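Local coordinates for cobalamin biosynthesis protein CobN (Mycobacterium tuberculosis, PDB 7C6O) that probably inserts cobalt into the corrin ring as the large, catalytic subunit of the cobaltochelatase used in cobalamin biosynthesis, at residues Y1149-D1154 / L1197-G1202. Residues are numbered along the deposited sequence; the frame is centred on the assembly and turned at random.
Sequences YLFGYD and LLEAAG
Phe1151 reaches across from its helix and brings its ring against Ala1200 and Glu1199 of helix 1187-1203. The ring meets Ala1200 edge-on: CE1 of Phe1151 stands 3.8 Å from CA of Ala1200, which lies close to the ring plane, while CD1 of Phe1151 packs 3.9 Å from the methyl CB of Ala1200. Ala1200 offers only a methyl here, and the aromatic edge reaches the backbone of helix 1187-1203, where the CA atoms of Phe1151 and Ala1200 approach to 7.2 Å, the closest across the two segments. A chi1 of 176° sets CG of Phe1151 anti to the backbone N and carries the ring across to helix 1187-1203.

Glu1199 handles the far end of the ring. Its fully extended chain runs at about a right angle to the phenylalanine side chain, bringing CG of Glu1199 to 3.8 Å from CZ of Phe1151 and OE1 of Glu1199 to 3.4 Å from the same CZ. Carboxylate and ring planes are turned 47° apart, so the two groups do not stack. No hydrogen bond links the two segments; the contact is van der Waals, with the acid's aliphatic part and carboxylate both against the ring.

What holds the carboxylate there comes from its own helix: OE1 forms a salt bridge with Arg1203 NE and OE2 one with Arg1196 NH1, which should largely offset its charge beside the aromatic ring. Leu1205, just past the end of that helix, also touches Phe1151, and Tyr1165 of helix 1162-1174 packs on Ala1200. Phe1151 thus joins helices 1136-1157 and 1187-1203, aromatic edge against alanine, as helix-helix packing within the helical C-terminal region of CobN, the run of helices from 1111-1123 to 1211-1226.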
ATOM      1  N   TYR A1149     -18.000  14.394   2.786  1.00 10.32           N
ATOM      2  CA  TYR A1149     -17.908  13.029   3.289  1.00 11.15           C
ATOM      3  C   TYR A1149     -18.994  12.740   4.315  1.00 12.19           C
ATOM      4  O   TYR A1149     -19.517  11.623   4.368  1.00 13.37           O
ATOM      5  CB  TYR A1149     -16.514  12.776   3.870  1.00 10.87           C
ATOM      6  CG  TYR A1149     -15.401  13.047   2.875  1.00 15.91           C
ATOM      7  CD1 TYR A1149     -15.634  12.972   1.505  1.00 15.54           C
ATOM      8  CD2 TYR A1149     -14.123  13.391   3.303  1.00 18.50           C
ATOM      9  CE1 TYR A1149     -14.629  13.229   0.591  1.00 17.86           C
ATOM     10  CE2 TYR A1149     -13.109  13.647   2.392  1.00 18.29           C
ATOM     11  CZ  TYR A1149     -13.369  13.565   1.041  1.00 19.87           C
ATOM     12  OH  TYR A1149     -12.367  13.819   0.130  1.00 22.40           O
ATOM     13  N   LEU A1150     -19.355  13.734   5.131  1.00 12.95           N
ATOM     14  CA  LEU A1150     -20.541  13.593   5.967  1.00 12.93           C
ATOM     15  C   LEU A1150     -21.785  13.391   5.111  1.00 11.82           C
ATOM     16  O   LEU A1150     -22.631  12.545   5.423  1.00 11.48           O
ATOM     17  CB  LEU A1150     -20.702  14.817   6.869  1.00 13.95           C
ATOM     18  CG  LEU A1150     -19.721  14.925   8.036  1.00 14.88           C
ATOM     19  CD1 LEU A1150     -19.944  16.227   8.792  1.00 14.24           C
ATOM     20  CD2 LEU A1150     -19.861  13.729   8.971  1.00 14.79           C
ATOM     21  N   PHE A1151     -21.907  14.156   4.022  1.00 12.05           N
ATOM     22  CA  PHE A1151     -23.013  13.964   3.090  1.00 12.69           C
ATOM     23  C   PHE A1151     -23.000  12.553   2.512  1.00 12.24           C
ATOM     24  O   PHE A1151     -24.044  11.894   2.433  1.00 13.02           O
ATOM     25  CB  PHE A1151     -22.935  15.008   1.971  1.00 14.26           C
ATOM     26  CG  PHE A1151     -23.984  14.839   0.899  1.00 15.58           C
ATOM     27  CD1 PHE A1151     -25.219  15.459   1.014  1.00 15.16           C
ATOM     28  CD2 PHE A1151     -23.730  14.071  -0.230  1.00 16.36           C
ATOM     29  CE1 PHE A1151     -26.182  15.312   0.030  1.00 16.18           C
ATOM     30  CE2 PHE A1151     -24.691  13.918  -1.216  1.00 16.52           C
ATOM     31  CZ  PHE A1151     -25.918  14.541  -1.086  1.00 16.79           C
ATOM     32  N   GLY A1152     -21.822  12.076   2.101  1.00 14.33           N
ATOM     33  CA  GLY A1152     -21.732  10.732   1.550  1.00 14.52           C
ATOM     34  C   GLY A1152     -22.175   9.667   2.534  1.00 14.00           C
ATOM     35  O   GLY A1152     -22.900   8.735   2.175  1.00 10.45           O
ATOM     36  N   TYR A1153     -21.755   9.798   3.795  1.00 13.95           N
ATOM     37  CA  TYR A1153     -22.175   8.856   4.825  1.00 12.52           C
ATOM     38  C   TYR A1153     -23.655   9.006   5.155  1.00 13.54           C
ATOM     39  O   TYR A1153     -24.307   8.026   5.534  1.00 11.83           O
ATOM     40  CB  TYR A1153     -21.330   9.061   6.082  1.00 13.97           C
ATOM     41  CG  TYR A1153     -20.432   7.902   6.457  1.00 13.52           C
ATOM     42  CD1 TYR A1153     -19.106   8.120   6.804  1.00 13.07           C
ATOM     43  CD2 TYR A1153     -20.914   6.598   6.497  1.00 11.39           C
ATOM     44  CE1 TYR A1153     -18.276   7.075   7.164  1.00 12.25           C
ATOM     45  CE2 TYR A1153     -20.090   5.541   6.858  1.00 12.85           C
ATOM     46  CZ  TYR A1153     -18.769   5.791   7.193  1.00 14.08           C
ATOM     47  OH  TYR A1153     -17.935   4.759   7.560  1.00 15.13           O
ATOM     48  N   ASP A1154     -24.197  10.223   5.033  1.00 14.22           N
ATOM     49  CA  ASP A1154     -25.625  10.418   5.257  1.00 10.86           C
ATOM     50  C   ASP A1154     -26.441   9.844   4.106  1.00 13.21           C
ATOM     51  O   ASP A1154     -27.460   9.179   4.328  1.00 14.61           O
ATOM     52  CB  ASP A1154     -25.931  11.906   5.445  1.00 14.60           C
ATOM     53  CG  ASP A1154     -27.306  12.150   6.052  1.00 15.85           C
ATOM     54  OD1 ASP A1154     -27.767  11.299   6.839  1.00 15.42           O
ATOM     55  OD2 ASP A1154     -27.927  13.190   5.738  1.00 13.49           O
ATOM     56  N   LEU A1197     -24.854  21.428   0.905  1.00 14.83           N
ATOM     57  CA  LEU A1197     -25.853  21.528   1.965  1.00 15.10           C
ATOM     58  C   LEU A1197     -27.243  21.761   1.385  1.00 13.89           C
ATOM     59  O   LEU A1197     -28.231  21.200   1.875  1.00 16.39           O
ATOM     60  CB  LEU A1197     -25.469  22.638   2.944  1.00 14.50           C
ATOM     61  CG  LEU A1197     -24.180  22.374   3.731  1.00 14.11           C
ATOM     62  CD1 LEU A1197     -23.600  23.661   4.297  1.00 17.55           C
ATOM     63  CD2 LEU A1197     -24.434  21.364   4.846  1.00 14.19           C
ATOM     64  N   LEU A1198     -27.338  22.568   0.326  1.00 15.42           N
ATOM     65  CA  LEU A1198     -28.609  22.712  -0.371  1.00 17.77           C
ATOM     66  C   LEU A1198     -29.033  21.410  -1.039  1.00 18.45           C
ATOM     67  O   LEU A1198     -30.234  21.133  -1.136  1.00 17.78           O
ATOM     68  CB  LEU A1198     -28.520  23.844  -1.395  1.00 18.29           C
ATOM     69  CG  LEU A1198     -28.555  25.247  -0.795  1.00 18.92           C
ATOM     70  CD1 LEU A1198     -28.057  26.271  -1.798  1.00 17.19           C
ATOM     71  CD2 LEU A1198     -29.966  25.589  -0.339  1.00 16.51           C
ATOM     72  N   GLU A1199     -28.074  20.595  -1.496  1.00 17.58           N
ATOM     73  CA  GLU A1199     -28.434  19.290  -2.046  1.00 17.53           C
ATOM     74  C   GLU A1199     -28.991  18.370  -0.965  1.00 16.26           C
ATOM     75  O   GLU A1199     -29.945  17.622  -1.213  1.00 16.96           O
ATOM     76  CB  GLU A1199     -27.229  18.636  -2.729  1.00 17.74           C
ATOM     77  CG  GLU A1199     -27.534  17.235  -3.264  1.00 15.85           C
ATOM     78  CD  GLU A1199     -26.323  16.530  -3.853  1.00 19.11           C
ATOM     79  OE1 GLU A1199     -26.487  15.388  -4.333  1.00 22.22           O
ATOM     80  OE2 GLU A1199     -25.215  17.108  -3.836  1.00 17.57           O
ATOM     81  N   ALA A1200     -28.413  18.410   0.239  1.00 14.77           N
ATOM     82  CA  ALA A1200     -28.943  17.598   1.330  1.00 16.63           C
ATOM     83  C   ALA A1200     -30.377  17.993   1.657  1.00 17.44           C
ATOM     84  O   ALA A1200     -31.220  17.131   1.933  1.00 14.58           O
ATOM     85  CB  ALA A1200     -28.053  17.727   2.566  1.00 15.28           C
ATOM     86  N   ALA A1201     -30.676  19.293   1.623  1.00 17.27           N
ATOM     87  CA  ALA A1201     -32.054  19.732   1.819  1.00 16.72           C
ATOM     88  C   ALA A1201     -32.938  19.298   0.657  1.00 17.66           C
ATOM     89  O   ALA A1201     -34.073  18.855   0.865  1.00 19.81           O
ATOM     90  CB  ALA A1201     -32.103  21.248   2.000  1.00 16.48           C
ATOM     91  N   GLY A1202     -32.434  19.411  -0.574  1.00 18.37           N
ATOM     92  CA  GLY A1202     -33.227  19.015  -1.728  1.00 19.08           C
ATOM     93  C   GLY A1202     -33.588  17.541  -1.716  1.00 22.06           C
ATOM     94  O   GLY A1202     -34.702  17.162  -2.087  1.00 22.03           O
TER